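Long-range contact in copper-containing nitrite reductase (Hyphomicrobium denitrificans 1NES1, PDB 6TFO), which probably reduces nitrite to nitric oxide with electrons from cytochrome c, using copper ions in a tethered, multi-domain chain: residues G41-Y45 / H122-Q128. Sequence-based numbering, arbitrary orientation.
Sequences GRMVY and HRQAGMQ. With CU (copper (II) ion), chain L.
The Y45 ring takes the methyl CE of M127 over one face, a CH-pi contact with CE 4.0 Å from the ring centroid. Q128 N lies at the ring's edge, near its plane. The H122 imidazole takes M43 SD over one face, 4.0 Å from its centroid. With chi1 at -160° and chi2 extended, the M43 chain reaches out to lay SD over that ring. The R42 guanidinium has V44 CG1 over the centre of one face.

H122 ND1 binds the copper at 2.4 Å and M127 SD at 2.6 Å. H80 and C117 complete this type 1 site of the cupredoxin domain. M43 and Y45 belong to its second shell. M43 CG packs on M127 SD at 4.1 Å, and the Y45 hydroxyl is hydrogen-bonded to D81 O. Replacing Y45 by alanine is likely to strip the M127 methyl of its aromatic cover and to leave D81 O without its hydroxyl partner.

The backbones meet through one bent bond, M43 N to A125 O (3.3 Å, 138° at the hydrogen), the donor above the carbonyl plane. G126 ends a type I turn from R123; a CB there would clash with M43 O and R42 CB, and its phi of 130° alone suits glycine. R123 NE donates to Q128 OE1 (2.8 Å), tying the start of the turn to strand 128-134.

Strand 42-48 is outermost, within this chain, of its sheet, antiparallel to strand 30-39. Segment 122-128 lies between strands 111-116 and 128-134 of the other sheet and runs into the latter. I38 of a second subunit packs on M43.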
loop_
_atom_site.group_PDB
_atom_site.type_symbol
_atom_site.label_atom_id
_atom_site.label_comp_id
_atom_site.label_asym_id
_atom_site.label_seq_id
_atom_site.Cartn_x
_atom_site.Cartn_y
_atom_site.Cartn_z
ATOM N N GLY C 41 16.925 14.615 7.226
ATOM C CA GLY C 41 18.005 13.756 7.753
ATOM C C GLY C 41 18.116 13.774 9.265
ATOM O O GLY C 41 19.148 13.269 9.787
ATOM N N ARG C 42 17.083 14.295 9.950
ATOM C CA ARG C 42 17.065 14.469 11.429
ATOM C C ARG C 42 15.750 13.949 12.016
ATOM O O ARG C 42 14.752 13.826 11.273
ATOM C CB ARG C 42 17.299 15.946 11.759
ATOM C CG ARG C 42 18.764 16.330 11.770
ATOM C CD ARG C 42 19.012 17.767 11.371
ATOM N NE ARG C 42 18.226 18.729 12.128
ATOM C CZ ARG C 42 17.323 19.573 11.613
ATOM N NH1 ARG C 42 17.060 19.592 10.313
ATOM N NH2 ARG C 42 16.683 20.407 12.413
ATOM N N MET C 43 15.770 13.636 13.309
ATOM C CA MET C 43 14.552 13.371 14.114
ATOM C C MET C 43 13.982 14.722 14.562
ATOM O O MET C 43 14.701 15.463 15.277
ATOM C CB MET C 43 14.899 12.528 15.337
ATOM C CG MET C 43 13.719 11.827 15.930
ATOM S SD MET C 43 14.332 10.824 17.309
ATOM C CE MET C 43 13.612 9.258 16.831
ATOM N N VAL C 44 12.762 15.048 14.124
ATOM C CA VAL C 44 12.200 16.427 14.223
ATOM C C VAL C 44 10.731 16.413 14.666
ATOM O O VAL C 44 10.104 15.335 14.799
ATOM C CB VAL C 44 12.338 17.181 12.889
ATOM C CG1 VAL C 44 13.799 17.349 12.507
ATOM C CG2 VAL C 44 11.539 16.518 11.775
ATOM N N TYR C 45 10.220 17.616 14.896
ATOM C CA TYR C 45 8.776 17.907 14.955
ATOM C C TYR C 45 8.367 18.355 13.553
ATOM O O TYR C 45 9.135 19.092 12.910
ATOM C CB TYR C 45 8.496 18.986 15.999
ATOM C CG TYR C 45 8.863 18.660 17.424
ATOM C CD1 TYR C 45 8.042 17.885 18.223
ATOM C CD2 TYR C 45 9.971 19.234 18.012
ATOM C CE1 TYR C 45 8.341 17.645 19.555
ATOM C CE2 TYR C 45 10.289 19.003 19.338
ATOM C CZ TYR C 45 9.467 18.212 20.112
ATOM O OH TYR C 45 9.800 17.980 21.413
ATOM N N HIS C 122 17.433 13.187 22.026
ATOM C CA HIS C 122 16.437 13.521 20.969
ATOM C C HIS C 122 16.606 14.983 20.559
ATOM O O HIS C 122 16.392 15.299 19.370
ATOM C CB HIS C 122 15.010 13.187 21.417
ATOM C CG HIS C 122 14.716 11.725 21.361
ATOM N ND1 HIS C 122 13.472 11.236 21.040
ATOM C CD2 HIS C 122 15.503 10.646 21.563
ATOM C CE1 HIS C 122 13.503 9.913 21.060
ATOM N NE2 HIS C 122 14.744 9.529 21.356
ATOM N N ARG C 123 16.997 15.849 21.495
ATOM C CA ARG C 123 17.193 17.289 21.195
ATOM C C ARG C 123 18.419 17.433 20.276
ATOM O O ARG C 123 18.308 18.084 19.216
ATOM C CB ARG C 123 17.340 18.085 22.490
ATOM C CG ARG C 123 17.340 19.594 22.277
ATOM C CD ARG C 123 17.488 20.338 23.586
ATOM N NE ARG C 123 17.204 21.759 23.424
ATOM C CZ ARG C 123 17.037 22.624 24.425
ATOM N NH1 ARG C 123 16.797 23.894 24.152
ATOM N NH2 ARG C 123 17.103 22.216 25.687
ATOM N N GLN C 124 19.538 16.836 20.680
ATOM C CA GLN C 124 20.789 16.733 19.876
ATOM C C GLN C 124 20.444 16.182 18.475
ATOM O O GLN C 124 20.979 16.697 17.492
ATOM C CB GLN C 124 21.834 15.842 20.571
ATOM C CG GLN C 124 22.279 16.290 21.964
ATOM C CD GLN C 124 21.561 15.576 23.100
ATOM O OE1 GLN C 124 20.333 15.662 23.286
ATOM N NE2 GLN C 124 22.337 14.849 23.887
ATOM N N ALA C 125 19.563 15.182 18.371
ATOM C CA ALA C 125 19.198 14.499 17.103
ATOM C C ALA C 125 18.358 15.399 16.183
ATOM O O ALA C 125 18.164 15.018 15.022
ATOM C CB ALA C 125 18.480 13.219 17.417
ATOM N N GLY C 126 17.839 16.525 16.685
ATOM C CA GLY C 126 17.116 17.551 15.896
ATOM C C GLY C 126 15.765 17.976 16.465
ATOM O O GLY C 126 15.148 18.883 15.856
ATOM N N MET C 127 15.282 17.366 17.557
ATOM C CA MET C 127 13.906 17.658 18.071
ATOM C C MET C 127 13.919 18.977 18.854
ATOM O O MET C 127 14.059 18.958 20.097
ATOM C CB MET C 127 13.374 16.511 18.932
ATOM C CG MET C 127 13.184 15.248 18.135
ATOM S SD MET C 127 12.067 14.093 18.910
ATOM C CE MET C 127 10.477 14.737 18.408
ATOM N N GLN C 128 13.795 20.093 18.144
ATOM C CA GLN C 128 13.879 21.457 18.736
ATOM C C GLN C 128 13.398 22.505 17.727
ATOM O O GLN C 128 13.839 22.452 16.569
ATOM C CB GLN C 128 15.292 21.772 19.200
ATOM C CG GLN C 128 15.524 23.251 19.395
ATOM C CD GLN C 128 16.892 23.567 19.935
ATOM O OE1 GLN C 128 17.355 22.969 20.904
ATOM N NE2 GLN C 128 17.524 24.561 19.333
HETATM CU CU CU L . 11.756 12.841 21.191
#